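KP6 killer toxin subunit alpha (Ustilago maydis virus P6, PDB 4GVB) forms the receptor-recognising half of a secreted, non-covalent heterodimeric antifungal toxin that, together with the beta subunit, kills sensitive fungal cells. Local coordinates at the interface of chains A and B. Residues are numbered along the deposited sequence; one frame, centred on the assembly and turned at random. Chains: chain A, KP6 killer toxin subunit alpha; chain B, KP6 killer toxin subunit beta.

The interface of chains A and B. Residues chain A 20, 27, 30, 68-70; chain B 24, 67-69.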
loop_
_atom_site.group_PDB
_atom_site.type_symbol
_atom_site.label_atom_id
_atom_site.label_comp_id
_atom_site.label_asym_id
_atom_site.label_seq_id
_atom_site.Cartn_x
_atom_site.Cartn_y
_atom_site.Cartn_z
ATOM N N ALA A 20 -6.588 -7.015 -3.720
ATOM C CA ALA A 20 -7.676 -6.048 -3.617
ATOM C C ALA A 20 -8.960 -6.783 -3.280
ATOM O O ALA A 20 -9.267 -7.813 -3.886
ATOM C CB ALA A 20 -7.823 -5.306 -4.908
ATOM N N LEU A 27 -1.876 -6.729 -5.660
ATOM C CA LEU A 27 -1.409 -5.361 -5.448
ATOM C C LEU A 27 0.076 -5.328 -5.097
ATOM O O LEU A 27 0.452 -5.327 -3.916
ATOM C CB LEU A 27 -2.237 -4.680 -4.358
ATOM C CG LEU A 27 -3.730 -4.601 -4.692
ATOM C CD1 LEU A 27 -4.570 -4.415 -3.428
ATOM C CD2 LEU A 27 -3.956 -3.468 -5.688
ATOM N N ALA A 30 1.592 -2.848 -2.558
ATOM C CA ALA A 30 1.247 -3.155 -1.177
ATOM C C ALA A 30 2.082 -4.343 -0.684
ATOM O O ALA A 30 2.584 -4.352 0.442
ATOM C CB ALA A 30 -0.221 -3.468 -1.062
ATOM N N LEU A 68 -3.895 -2.282 5.156
ATOM C CA LEU A 68 -4.177 -1.530 3.931
ATOM C C LEU A 68 -5.537 -1.881 3.320
ATOM O O LEU A 68 -5.784 -1.603 2.150
ATOM C CB LEU A 68 -3.069 -1.753 2.892
ATOM C CG LEU A 68 -1.714 -1.137 3.233
ATOM C CD1 LEU A 68 -0.673 -1.553 2.195
ATOM C CD2 LEU A 68 -1.827 0.385 3.335
ATOM N N ASN A 69 -6.404 -2.473 4.133
ATOM C CA ASN A 69 -7.750 -2.863 3.715
ATOM C C ASN A 69 -7.748 -3.934 2.638
ATOM O O ASN A 69 -8.682 -4.022 1.839
ATOM C CB ASN A 69 -8.547 -1.646 3.241
ATOM C CG ASN A 69 -10.036 -1.801 3.479
ATOM O OD1 ASN A 69 -10.466 -2.239 4.551
ATOM N ND2 ASN A 69 -10.830 -1.461 2.477
ATOM N N ASN A 70 -6.705 -4.759 2.617
ATOM C CA ASN A 70 -6.605 -5.797 1.596
ATOM C C ASN A 70 -6.756 -7.202 2.165
ATOM O O ASN A 70 -6.728 -7.409 3.378
ATOM C CB ASN A 70 -5.271 -5.713 0.853
ATOM C CG ASN A 70 -5.090 -4.415 0.116
ATOM O OD1 ASN A 70 -6.031 -3.878 -0.466
ATOM N ND2 ASN A 70 -3.872 -3.899 0.132
ATOM N N VAL B 24 -3.819 3.509 4.004
ATOM C CA VAL B 24 -3.753 3.588 2.549
ATOM C C VAL B 24 -3.386 5.014 2.137
ATOM O O VAL B 24 -2.501 5.240 1.306
ATOM C CB VAL B 24 -5.103 3.161 1.913
ATOM C CG1 VAL B 24 -4.995 3.157 0.406
ATOM C CG2 VAL B 24 -5.505 1.761 2.405
ATOM N N TYR B 67 -2.321 0.777 -3.614
ATOM C CA TYR B 67 -2.220 0.201 -2.275
ATOM C C TYR B 67 -3.451 -0.527 -1.763
ATOM O O TYR B 67 -3.349 -1.339 -0.846
ATOM C CB TYR B 67 -1.718 1.242 -1.255
ATOM C CG TYR B 67 -0.269 1.590 -1.493
ATOM C CD1 TYR B 67 0.747 0.767 -1.014
ATOM C CD2 TYR B 67 0.085 2.712 -2.228
ATOM C CE1 TYR B 67 2.065 1.059 -1.254
ATOM C CE2 TYR B 67 1.410 3.010 -2.469
ATOM C CZ TYR B 67 2.392 2.177 -1.977
ATOM O OH TYR B 67 3.713 2.470 -2.216
ATOM N N SER B 68 -4.606 -0.252 -2.362
ATOM C CA SER B 68 -5.858 -0.846 -1.909
ATOM C C SER B 68 -6.941 -0.705 -2.969
ATOM O O SER B 68 -6.800 0.081 -3.910
ATOM C CB SER B 68 -6.315 -0.162 -0.615
ATOM O OG SER B 68 -7.335 -0.905 0.043
ATOM N N HIS B 69 -8.030 -1.457 -2.832
ATOM C CA HIS B 69 -9.162 -1.199 -3.712
ATOM C C HIS B 69 -9.882 0.027 -3.170
ATOM O O HIS B 69 -10.857 -0.082 -2.412
ATOM C CB HIS B 69 -10.132 -2.366 -3.800
ATOM C CG HIS B 69 -11.223 -2.150 -4.810
ATOM N ND1 HIS B 69 -10.980 -2.089 -6.164
ATOM C CD2 HIS B 69 -12.553 -1.949 -4.661
ATOM C CE1 HIS B 69 -12.111 -1.878 -6.807
ATOM N NE2 HIS B 69 -13.082 -1.786 -5.917
HETATM O O HOH W 1 -8.592 -3.791 -1.144
HETATM O O HOH W 2 -10.067 -1.139 0.025
#
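A:Leu68 touches B:Val24 with the tip of one branch, its CD2 lying 3.8 Å from CA of B:Val24. The CG of A:Leu68 is anti to its carbonyl carbon (chi1 -69°), which directs the leucine branches away from the carbonyl used in the polar contacts. The B:Val24 branch CG2 points back at the A:Leu68 backbone. The CD1 and CE1 side of the B:Tyr67 ring meets the backbone of A:Ala30, with CD1 4.0 Å from the alanine CA. A:Leu27 brings CD1 alongside the backbone of B:Ser68. A:Ala20 and B:His69 meet CB to CB at 3.9 Å, with the imidazole turned away from the alanine.

Direct hydrogen bonds lie beside this apolar patch. A:Asn70 ND2 donates to the backbone O of B:Tyr67 at 2.8 Å. The bond is nearly straight (168° at H). The acceptor lies close to the amide plane, but the donor is tilted 24° from the carbonyl plane. B:Ser68 OG, anti to its own backbone N, donates to A:Leu68 O at 2.7 Å, in the carbonyl plane. A weak contact also links this hydroxyl to A:Asn70 OD1.

Water forms the rim. Water 1 joins the backbone O of A:Asn69 and A:Asn70 OD1 to B:His69 N, 2.9 Å from the water. Water 2 connects A:Asn69 ND2 with B:Ser68 OG and B:His69 O; its distance to the hydroxyl is 2.7 Å.

The patch belongs to the alpha-beta heterodimer, whose chains are not covalently linked. Matching segments meet here: A:Leu68 to A:Asn70 join helix 58-67 to strand 71-76, while B:Tyr67 ends helix 57-67, and B:Ser68 and B:His69 join it to strand 70-76.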